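Local coordinates for protein Niban 2 (Homo sapiens, PDB 7CTP), which may suppress apoptosis and promote melanoma cell invasion, and combines a PH domain with a largely helical body, at residues Y387-K390 and L391-A395. Residues are numbered along the deposited sequence; the frame is centred on the assembly and turned at random.
Sequences YMEK and LSRLA
At the C-terminal end of the short helix 384-391, Met388, Glu389 and Lys390 hand over to a type I beta turn from Leu391 to Leu394. Two i to i+4 bonds follow the helical pattern: Leu391 N gives to Tyr387 O at 3.0 Å and Ser392 N to Met388 O at 2.8 Å. The next amide shortens the step, Arg393 N reaching Lys390 O at a long 3.3 Å from well above the carbonyl plane. With chi1 at 74°, the Ser392 hydroxyl folds back over the preceding turn, and OG donates to Glu389 O at 2.7 Å, so a side chain takes up a carbonyl of that turn. On the same flank Glu389 OE2 meets Arg393 NE at 3.1 Å in a salt bridge. OE2 lies close to the guanidinium plane, at its edge, while NE comes to OE2 from above the carboxylate plane, the two planes lying 38° apart. Arg67 also pairs with that carboxylate, while Asp65 O accepts from Arg393 NH2; together they tie the turn to the chain just ahead of strand 70-77. Toward helix 342-378, Met388 CE lies alongside Leu391 CD2 at 4.1 Å. Both side chains rest on Met371 of that helix, while Leu391 also packs on Phe447 and Leu394 on Met440, both of helix 422-455.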
# COMPACT_ATOMS: atom_id res chain seq x y z
N TYR A 387 -8.03 -10.35 -30.10
CA TYR A 387 -8.98 -9.93 -29.08
C TYR A 387 -8.55 -10.38 -27.69
O TYR A 387 -8.72 -9.64 -26.72
CB TYR A 387 -10.38 -10.46 -29.41
CG TYR A 387 -10.89 -10.07 -30.78
CD1 TYR A 387 -10.54 -8.86 -31.37
CD2 TYR A 387 -11.74 -10.92 -31.47
CE1 TYR A 387 -11.02 -8.52 -32.63
CE2 TYR A 387 -12.21 -10.59 -32.72
CZ TYR A 387 -11.86 -9.39 -33.30
OH TYR A 387 -12.34 -9.06 -34.55
N MET A 388 -7.98 -11.58 -27.59
CA MET A 388 -7.50 -12.06 -26.29
C MET A 388 -6.33 -11.24 -25.77
O MET A 388 -6.18 -11.09 -24.56
CB MET A 388 -7.10 -13.54 -26.39
CG MET A 388 -8.26 -14.51 -26.59
SD MET A 388 -9.52 -14.41 -25.31
CE MET A 388 -8.50 -14.46 -23.85
N GLU A 389 -5.50 -10.72 -26.68
CA GLU A 389 -4.38 -9.90 -26.25
C GLU A 389 -4.86 -8.62 -25.59
O GLU A 389 -4.29 -8.17 -24.58
CB GLU A 389 -3.48 -9.59 -27.45
CG GLU A 389 -2.10 -9.10 -27.07
CD GLU A 389 -2.07 -7.63 -26.74
OE1 GLU A 389 -2.98 -6.90 -27.20
OE2 GLU A 389 -1.15 -7.21 -26.01
N LYS A 390 -5.93 -8.02 -26.12
CA LYS A 390 -6.49 -6.81 -25.51
C LYS A 390 -7.19 -7.14 -24.20
O LYS A 390 -7.06 -6.40 -23.22
CB LYS A 390 -7.45 -6.13 -26.49
CG LYS A 390 -6.76 -5.13 -27.42
CD LYS A 390 -7.61 -4.78 -28.64
CE LYS A 390 -8.47 -3.54 -28.41
NZ LYS A 390 -9.41 -3.67 -27.26
N LEU A 391 -7.93 -8.26 -24.16
CA LEU A 391 -8.61 -8.64 -22.93
C LEU A 391 -7.61 -8.98 -21.83
O LEU A 391 -7.87 -8.72 -20.65
CB LEU A 391 -9.54 -9.83 -23.18
CG LEU A 391 -10.40 -10.23 -21.98
CD1 LEU A 391 -11.53 -9.23 -21.78
CD2 LEU A 391 -10.95 -11.65 -22.11
N SER A 392 -6.47 -9.56 -22.21
CA SER A 392 -5.47 -9.99 -21.23
C SER A 392 -4.97 -8.84 -20.38
O SER A 392 -4.48 -9.06 -19.27
CB SER A 392 -4.28 -10.67 -21.93
OG SER A 392 -3.45 -9.73 -22.59
N ARG A 393 -5.08 -7.60 -20.88
CA ARG A 393 -4.55 -6.42 -20.21
C ARG A 393 -5.62 -5.60 -19.50
O ARG A 393 -5.32 -4.49 -19.03
CB ARG A 393 -3.83 -5.53 -21.23
CG ARG A 393 -2.82 -6.28 -22.04
CD ARG A 393 -1.89 -5.35 -22.79
NE ARG A 393 -0.67 -6.07 -23.13
CZ ARG A 393 0.47 -5.95 -22.46
NH1 ARG A 393 0.56 -5.12 -21.42
NH2 ARG A 393 1.52 -6.66 -22.83
N LEU A 394 -6.85 -6.12 -19.42
CA LEU A 394 -7.98 -5.33 -18.92
C LEU A 394 -7.71 -4.78 -17.52
O LEU A 394 -8.06 -3.63 -17.22
CB LEU A 394 -9.24 -6.19 -18.92
CG LEU A 394 -10.52 -5.58 -18.35
CD1 LEU A 394 -10.85 -4.27 -19.05
CD2 LEU A 394 -11.66 -6.58 -18.48
N ALA A 395 -7.09 -5.58 -16.65
CA ALA A 395 -6.92 -5.13 -15.27
C ALA A 395 -6.04 -3.90 -15.16
O ALA A 395 -6.06 -3.23 -14.12
CB ALA A 395 -6.34 -6.25 -14.40